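Local coordinates for apical membrane antigen 1-like protein, soluble form (Toxoplasma gondii, PDB 3ZLE) that may take part in host cell invasion by the parasite, probably as the sporozoite-stage counterpart of the surface antigen that binds RON2 at the moving junction, at residues T143-R155 / S195-A207. Numbering follows the deposited sequence.
Sequences TYKYPFVYDAVSR and SARALVYGSAFVA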
ATOM      1  N   THR A 143     -14.883 -10.480  17.600  1.00 36.90           N
ATOM      2  CA  THR A 143     -13.930  -9.350  17.839  1.00 39.62           C
ATOM      3  C   THR A 143     -13.050  -9.042  16.601  1.00 35.18           C
ATOM      4  O   THR A 143     -12.130  -8.199  16.661  1.00 32.64           O
ATOM      5  CB  THR A 143     -12.979  -9.640  19.029  1.00 42.98           C
ATOM      6  OG1 THR A 143     -12.008 -10.627  18.645  1.00 34.81           O
ATOM      7  CG2 THR A 143     -13.769 -10.138  20.264  1.00 42.63           C
ATOM      8  N   TYR A 144     -13.223  -9.848  15.559  1.00 32.16           N
ATOM      9  CA  TYR A 144     -12.584  -9.619  14.254  1.00 38.78           C
ATOM     10  C   TYR A 144     -12.766  -8.167  13.816  1.00 30.47           C
ATOM     11  O   TYR A 144     -13.857  -7.622  13.931  1.00 30.48           O
ATOM     12  CB  TYR A 144     -13.228 -10.536  13.207  1.00 31.47           C
ATOM     13  CG  TYR A 144     -12.429 -10.683  11.933  1.00 35.46           C
ATOM     14  CD1 TYR A 144     -11.414 -11.609  11.844  1.00 31.29           C
ATOM     15  CD2 TYR A 144     -12.751  -9.943  10.788  1.00 30.43           C
ATOM     16  CE1 TYR A 144     -10.688 -11.770  10.680  1.00 30.86           C
ATOM     17  CE2 TYR A 144     -12.007 -10.067   9.642  1.00 29.54           C
ATOM     18  CZ  TYR A 144     -10.971 -10.992   9.584  1.00 31.21           C
ATOM     19  OH  TYR A 144     -10.225 -11.161   8.418  1.00 26.05           O
ATOM     20  N   LYS A 145     -11.721  -7.566  13.255  1.00 30.85           N
ATOM     21  CA  LYS A 145     -11.856  -6.229  12.640  1.00 33.16           C
ATOM     22  C   LYS A 145     -11.822  -6.261  11.105  1.00 31.21           C
ATOM     23  O   LYS A 145     -10.798  -6.606  10.507  1.00 35.97           O
ATOM     24  CB  LYS A 145     -10.761  -5.305  13.142  1.00 38.00           C
ATOM     25  CG  LYS A 145     -10.640  -5.231  14.647  1.00 31.70           C
ATOM     26  CD  LYS A 145     -11.654  -4.280  15.204  1.00 36.47           C
ATOM     27  CE  LYS A 145     -11.242  -3.869  16.614  1.00 39.65           C
ATOM     28  NZ  LYS A 145     -12.461  -3.538  17.379  1.00 40.44           N
ATOM     29  N   TYR A 146     -12.882  -5.733  10.492  1.00 31.26           N
ATOM     30  CA  TYR A 146     -12.941  -5.480   9.043  1.00 27.98           C
ATOM     31  C   TYR A 146     -11.917  -4.458   8.547  1.00 30.05           C
ATOM     32  O   TYR A 146     -11.521  -3.557   9.295  1.00 32.97           O
ATOM     33  CB  TYR A 146     -14.329  -4.975   8.666  1.00 24.04           C
ATOM     34  CG  TYR A 146     -15.458  -5.924   9.007  1.00 25.83           C
ATOM     35  CD1 TYR A 146     -15.475  -7.252   8.532  1.00 26.60           C
ATOM     36  CD2 TYR A 146     -16.555  -5.482   9.750  1.00 25.08           C
ATOM     37  CE1 TYR A 146     -16.601  -8.078   8.734  1.00 24.26           C
ATOM     38  CE2 TYR A 146     -17.666  -6.301   9.958  1.00 27.59           C
ATOM     39  CZ  TYR A 146     -17.685  -7.596   9.480  1.00 30.33           C
ATOM     40  OH  TYR A 146     -18.800  -8.425   9.776  1.00 26.29           O
ATOM     41  N   PRO A 147     -11.448  -4.611   7.297  1.00 28.80           N
ATOM     42  CA  PRO A 147     -10.668  -3.557   6.645  1.00 27.70           C
ATOM     43  C   PRO A 147     -11.608  -2.531   6.014  1.00 23.52           C
ATOM     44  O   PRO A 147     -12.801  -2.800   5.871  1.00 23.73           O
ATOM     45  CB  PRO A 147      -9.946  -4.313   5.514  1.00 23.68           C
ATOM     46  CG  PRO A 147     -10.898  -5.407   5.151  1.00 23.57           C
ATOM     47  CD  PRO A 147     -11.501  -5.842   6.473  1.00 30.08           C
ATOM     48  N   PHE A 148     -11.045  -1.466   5.454  1.00 20.60           N
ATOM     49  CA  PHE A 148     -11.902  -0.439   4.851  1.00 20.33           C
ATOM     50  C   PHE A 148     -11.357  -0.009   3.499  1.00 19.34           C
ATOM     51  O   PHE A 148     -10.187  -0.197   3.208  1.00 17.34           O
ATOM     52  CB  PHE A 148     -11.943   0.766   5.792  1.00 18.64           C
ATOM     53  CG  PHE A 148     -10.646   1.514   5.842  1.00 17.33           C
ATOM     54  CD1 PHE A 148     -10.343   2.469   4.877  1.00 18.04           C
ATOM     55  CD2 PHE A 148      -9.668   1.160   6.761  1.00 17.90           C
ATOM     56  CE1 PHE A 148      -9.126   3.157   4.923  1.00 19.12           C
ATOM     57  CE2 PHE A 148      -8.453   1.801   6.809  1.00 16.45           C
ATOM     58  CZ  PHE A 148      -8.164   2.802   5.883  1.00 18.82           C
ATOM     59  N   VAL A 149     -12.183   0.700   2.740  1.00 18.43           N
ATOM     60  CA  VAL A 149     -11.727   1.362   1.551  1.00 17.16           C
ATOM     61  C   VAL A 149     -12.358   2.734   1.545  1.00 23.23           C
ATOM     62  O   VAL A 149     -13.594   2.874   1.748  1.00 20.40           O
ATOM     63  CB  VAL A 149     -12.158   0.602   0.280  1.00 21.94           C
ATOM     64  CG1 VAL A 149     -11.864   1.451  -0.955  1.00 17.30           C
ATOM     65  CG2 VAL A 149     -11.419  -0.745   0.170  1.00 19.04           C
ATOM     66  N   TYR A 150     -11.525   3.775   1.483  1.00 16.96           N
ATOM     67  CA  TYR A 150     -12.088   5.110   1.400  1.00 18.82           C
ATOM     68  C   TYR A 150     -12.002   5.514  -0.076  1.00 21.65           C
ATOM     69  O   TYR A 150     -10.990   5.218  -0.730  1.00 23.38           O
ATOM     70  CB  TYR A 150     -11.287   6.110   2.272  1.00 17.78           C
ATOM     71  CG  TYR A 150     -11.730   7.545   2.034  1.00 19.57           C
ATOM     72  CD1 TYR A 150     -13.025   7.937   2.334  1.00 18.83           C
ATOM     73  CD2 TYR A 150     -10.884   8.481   1.442  1.00 20.10           C
ATOM     74  CE1 TYR A 150     -13.445   9.247   2.144  1.00 22.24           C
ATOM     75  CE2 TYR A 150     -11.312   9.783   1.221  1.00 22.46           C
ATOM     76  CZ  TYR A 150     -12.617  10.140   1.543  1.00 23.47           C
ATOM     77  OH  TYR A 150     -13.104  11.399   1.299  1.00 30.33           O
ATOM     78  N   ASP A 151     -13.070   6.098  -0.625  1.00 19.68           N
ATOM     79  CA  ASP A 151     -13.040   6.639  -2.019  1.00 19.54           C
ATOM     80  C   ASP A 151     -12.997   8.179  -2.011  1.00 19.10           C
ATOM     81  O   ASP A 151     -13.898   8.845  -1.475  1.00 18.42           O
ATOM     82  CB  ASP A 151     -14.281   6.161  -2.787  1.00 19.71           C
ATOM     83  CG  ASP A 151     -14.365   6.739  -4.171  1.00 21.89           C
ATOM     84  OD1 ASP A 151     -13.361   7.303  -4.630  1.00 26.98           O
ATOM     85  OD2 ASP A 151     -15.444   6.667  -4.794  1.00 26.61           O
ATOM     86  N   ALA A 152     -11.895   8.760  -2.462  1.00 21.67           N
ATOM     87  CA  ALA A 152     -11.718  10.208  -2.235  1.00 21.09           C
ATOM     88  C   ALA A 152     -12.481  11.060  -3.233  1.00 20.27           C
ATOM     89  O   ALA A 152     -12.658  12.242  -3.026  1.00 21.67           O
ATOM     90  CB  ALA A 152     -10.257  10.605  -2.137  1.00 15.00           C
ATOM     91  N   VAL A 153     -13.064  10.408  -4.227  1.00 22.16           N
ATOM     92  CA  VAL A 153     -13.900  11.079  -5.181  1.00 20.47           C
ATOM     93  C   VAL A 153     -15.341  11.144  -4.684  1.00 21.41           C
ATOM     94  O   VAL A 153     -15.859  12.221  -4.463  1.00 21.29           O
ATOM     95  CB  VAL A 153     -13.841  10.383  -6.571  1.00 22.22           C
ATOM     96  CG1 VAL A 153     -14.838  10.989  -7.534  1.00 21.83           C
ATOM     97  CG2 VAL A 153     -12.431  10.486  -7.150  1.00 23.55           C
ATOM     98  N   SER A 154     -15.986  10.003  -4.472  1.00 17.60           N
ATOM     99  CA  SER A 154     -17.343  10.074  -3.920  1.00 19.61           C
ATOM    100  C   SER A 154     -17.332  10.631  -2.496  1.00 21.52           C
ATOM    101  O   SER A 154     -18.353  11.059  -2.017  1.00 24.13           O
ATOM    102  CB  SER A 154     -18.033   8.718  -3.927  1.00 20.39           C
ATOM    103  OG  SER A 154     -17.300   7.792  -3.171  1.00 28.90           O
ATOM    104  N   ARG A 155     -16.148  10.670  -1.860  1.00 20.55           N
ATOM    105  CA  ARG A 155     -16.021  10.901  -0.417  1.00 22.96           C
ATOM    106  C   ARG A 155     -16.846   9.945   0.394  1.00 23.31           C
ATOM    107  O   ARG A 155     -17.584  10.361   1.270  1.00 23.27           O
ATOM    108  CB  ARG A 155     -16.367  12.353  -0.036  1.00 20.27           C
ATOM    109  CG  ARG A 155     -15.462  13.347  -0.732  1.00 17.49           C
ATOM    110  CD  ARG A 155     -15.789  14.787  -0.374  1.00 18.34           C
ATOM    111  NE  ARG A 155     -14.711  15.651  -0.849  1.00 20.00           N
ATOM    112  CZ  ARG A 155     -14.801  16.447  -1.920  1.00 20.29           C
ATOM    113  NH1 ARG A 155     -15.952  16.605  -2.585  1.00 21.32           N
ATOM    114  NH2 ARG A 155     -13.743  17.092  -2.327  1.00 23.59           N
ATOM    115  N   SER A 195      -9.851   8.273 -13.094  1.00 45.09           N
ATOM    116  CA  SER A 195     -10.411   9.568 -12.761  1.00 42.97           C
ATOM    117  C   SER A 195     -11.758   9.411 -12.008  1.00 36.27           C
ATOM    118  O   SER A 195     -12.164  10.299 -11.278  1.00 33.28           O
ATOM    119  CB  SER A 195     -10.599  10.392 -14.015  1.00 39.92           C
ATOM    120  OG  SER A 195     -11.263   9.619 -14.982  1.00 48.15           O
ATOM    121  N   ALA A 196     -12.412   8.277 -12.177  1.00 24.89           N
ATOM    122  CA  ALA A 196     -13.783   8.086 -11.609  1.00 28.64           C
ATOM    123  C   ALA A 196     -13.811   7.835 -10.096  1.00 24.38           C
ATOM    124  O   ALA A 196     -14.841   8.095  -9.424  1.00 22.88           O
ATOM    125  CB  ALA A 196     -14.517   6.954 -12.351  1.00 21.61           C
ATOM    126  N   ARG A 197     -12.757   7.201  -9.571  1.00 23.41           N
ATOM    127  CA  ARG A 197     -12.640   6.951  -8.132  1.00 26.44           C
ATOM    128  C   ARG A 197     -11.161   6.989  -7.654  1.00 34.87           C
ATOM    129  O   ARG A 197     -10.251   6.892  -8.468  1.00 34.42           O
ATOM    130  CB  ARG A 197     -13.321   5.629  -7.740  1.00 28.18           C
ATOM    131  CG  ARG A 197     -12.839   4.408  -8.513  1.00 41.86           C
ATOM    132  CD  ARG A 197     -13.506   3.134  -8.057  1.00 38.88           C
ATOM    133  NE  ARG A 197     -12.682   2.015  -8.444  1.00 43.53           N
ATOM    134  CZ  ARG A 197     -12.995   0.747  -8.270  1.00 29.93           C
ATOM    135  NH1 ARG A 197     -14.122   0.413  -7.664  1.00 37.42           N
ATOM    136  NH2 ARG A 197     -12.167  -0.180  -8.695  1.00 38.26           N
ATOM    137  N   ALA A 198     -10.926   7.274  -6.375  1.00 24.10           N
ATOM    138  CA  ALA A 198      -9.549   7.337  -5.876  1.00 26.01           C
ATOM    139  C   ALA A 198      -9.490   6.616  -4.530  1.00 23.79           C
ATOM    140  O   ALA A 198      -9.815   7.175  -3.509  1.00 28.14           O
ATOM    141  CB  ALA A 198      -9.055   8.802  -5.758  1.00 19.86           C
ATOM    142  N   LEU A 199      -9.056   5.363  -4.561  1.00 25.85           N
ATOM    143  CA  LEU A 199      -9.295   4.442  -3.488  1.00 24.16           C
ATOM    144  C   LEU A 199      -8.139   4.434  -2.530  1.00 26.79           C
ATOM    145  O   LEU A 199      -6.979   4.632  -2.921  1.00 28.89           O
ATOM    146  CB  LEU A 199      -9.519   3.038  -4.044  1.00 21.08           C
ATOM    147  CG  LEU A 199     -10.807   2.914  -4.865  1.00 22.51           C
ATOM    148  CD1 LEU A 199     -11.119   1.458  -5.171  1.00 18.83           C
ATOM    149  CD2 LEU A 199     -11.943   3.582  -4.145  1.00 18.15           C
ATOM    150  N   VAL A 200      -8.438   4.111  -1.287  1.00 23.69           N
ATOM    151  CA  VAL A 200      -7.404   3.871  -0.291  1.00 26.11           C
ATOM    152  C   VAL A 200      -7.852   2.675   0.474  1.00 26.40           C
ATOM    153  O   VAL A 200      -8.970   2.664   0.949  1.00 24.58           O
ATOM    154  CB  VAL A 200      -7.279   5.033   0.706  1.00 26.86           C
ATOM    155  CG1 VAL A 200      -6.103   4.778   1.644  1.00 26.41           C
ATOM    156  CG2 VAL A 200      -7.071   6.346  -0.046  1.00 28.18           C
ATOM    157  N   TYR A 201      -7.036   1.615   0.461  1.00 23.87           N
ATOM    158  CA  TYR A 201      -7.387   0.375   1.135  1.00 25.01           C
ATOM    159  C   TYR A 201      -6.578   0.325   2.390  1.00 22.95           C
ATOM    160  O   TYR A 201      -5.424   0.770   2.416  1.00 24.78           O
ATOM    161  CB  TYR A 201      -7.043  -0.848   0.253  1.00 23.24           C
ATOM    162  CG  TYR A 201      -7.441  -2.209   0.840  1.00 27.52           C
ATOM    163  CD1 TYR A 201      -6.651  -2.841   1.799  1.00 27.60           C
ATOM    164  CD2 TYR A 201      -8.494  -2.933   0.294  1.00 27.22           C
ATOM    165  CE1 TYR A 201      -7.014  -4.074   2.324  1.00 28.48           C
ATOM    166  CE2 TYR A 201      -8.809  -4.201   0.752  1.00 27.06           C
ATOM    167  CZ  TYR A 201      -8.070  -4.760   1.758  1.00 30.97           C
ATOM    168  OH  TYR A 201      -8.439  -5.986   2.239  1.00 32.92           O
ATOM    169  N   GLY A 202      -7.198  -0.125   3.474  1.00 26.55           N
ATOM    170  CA  GLY A 202      -6.474  -0.186   4.748  1.00 22.72           C
ATOM    171  C   GLY A 202      -7.050  -1.217   5.695  1.00 22.49           C
ATOM    172  O   GLY A 202      -8.220  -1.576   5.594  1.00 25.06           O
ATOM    173  N   SER A 203      -6.262  -1.574   6.708  1.00 21.95           N
ATOM    174  CA  SER A 203      -6.747  -2.380   7.829  1.00 22.51           C
ATOM    175  C   SER A 203      -7.383  -1.459   8.840  1.00 24.24           C
ATOM    176  O   SER A 203      -7.108  -0.270   8.861  1.00 26.76           O
ATOM    177  CB  SER A 203      -5.571  -3.093   8.512  1.00 20.86           C
ATOM    178  OG  SER A 203      -5.175  -2.348   9.639  1.00 24.06           O
ATOM    179  N   ALA A 204      -8.126  -2.030   9.779  1.00 24.25           N
ATOM    180  CA  ALA A 204      -8.849  -1.188  10.711  1.00 19.96           C
ATOM    181  C   ALA A 204      -7.847  -0.630  11.705  1.00 21.25           C
ATOM    182  O   ALA A 204      -8.130   0.311  12.428  1.00 21.20           O
ATOM    183  CB  ALA A 204      -9.931  -1.986  11.424  1.00 22.66           C
ATOM    184  N   PHE A 205      -6.625  -1.165  11.677  1.00 21.34           N
ATOM    185  CA  PHE A 205      -5.665  -0.801  12.674  1.00 22.08           C
ATOM    186  C   PHE A 205      -4.926   0.484  12.348  1.00 22.22           C
ATOM    187  O   PHE A 205      -4.326   1.114  13.236  1.00 23.10           O
ATOM    188  CB  PHE A 205      -4.713  -1.980  12.973  1.00 23.40           C
ATOM    189  CG  PHE A 205      -5.409  -3.157  13.634  1.00 25.72           C
ATOM    190  CD1 PHE A 205      -5.683  -3.139  14.999  1.00 26.19           C
ATOM    191  CD2 PHE A 205      -5.982  -4.156  12.858  1.00 23.91           C
ATOM    192  CE1 PHE A 205      -6.463  -4.126  15.587  1.00 22.54           C
ATOM    193  CE2 PHE A 205      -6.675  -5.210  13.454  1.00 28.52           C
ATOM    194  CZ  PHE A 205      -6.920  -5.181  14.822  1.00 23.74           C
ATOM    195  N   VAL A 206      -5.167   0.996  11.139  1.00 25.01           N
ATOM    196  CA  VAL A 206      -4.847   2.388  10.840  1.00 21.70           C
ATOM    197  C   VAL A 206      -5.458   3.227  11.931  1.00 20.77           C
ATOM    198  O   VAL A 206      -4.898   4.192  12.310  1.00 24.70           O
ATOM    199  CB  VAL A 206      -5.381   2.809   9.426  1.00 28.85           C
ATOM    200  CG1 VAL A 206      -5.227   4.315   9.174  1.00 20.64           C
ATOM    201  CG2 VAL A 206      -4.648   2.058   8.357  1.00 18.28           C
ATOM    202  N   ALA A 207      -6.612   2.846  12.466  1.00 23.67           N
ATOM    203  CA  ALA A 207      -7.255   3.727  13.424  1.00 30.95           C
ATOM    204  C   ALA A 207      -6.651   3.710  14.832  1.00 31.07           C
ATOM    205  O   ALA A 207      -6.915   4.606  15.635  1.00 30.36           O
ATOM    206  CB  ALA A 207      -8.754   3.485  13.480  1.00 29.84           C
TER
HETATM  207  O   HOH W   1      -8.564  -4.833   9.760  1.00 28.84           O
HETATM  208  O   HOH W   2     -16.379   7.728  -6.952  1.00 29.66           O
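Phe148 lies against Gly202 across the central strand and its neighbour in an antiparallel five-stranded sheet of the apical membrane antigen 1 ectodomain, where strand 148-151 is flanked by 199-202 and 156-159. Backbone bonds in both directions join Phe148 to Gly202 and Tyr150 to Val200; Val149 faces Tyr201 and Asp151 faces Leu199 in non-hydrogen-bonded pairs. The Phe148 side chain leaves its strand with CG between the backbone N and carbonyl carbon (chi1 70°), which turns the ring over the partner strand. From CB outward, CG and CD2 of Phe148 pass the Gly202 carbonyl oxygen; CD1 and CE1 lie obliquely near Val200 O; CE2 of Phe148 meets Ser203 O at 3.2 Å, with that oxygen in the ring plane, and Val206 CG2 at the same edge; Phe148 CZ comes 3.6 Å from Gly202 CA. Gly202 CA thereby makes a CH-pi contact over one ring face, 3.9 Å from the Phe148 centroid, while helix 120-129 packs on Phe148 through Cys124 and Ala125. On the other face, with Tyr201 and Leu199, Val149 splits its methyls, CG1 touching Leu199 CD2 and CG2 touching Tyr201 CD2. Past the strand end, a water bridges Lys145 O and Ala204 N, accepting from the latter. At the opposite end Asp151 closes an Asx turn: its OD1 takes Val153 N, from 61° out of the carboxylate plane, and Ala198 N nearly along the C-O axis, on the other side of the plane. Arg197, whose CB packs against that carboxylate, sends its guanidinium away to a salt bridge with Glu192. Asp151 OD2 is met by Ser154 OG and by water 2, whose oxygen also donates to Ala196 O at 2.9 Å.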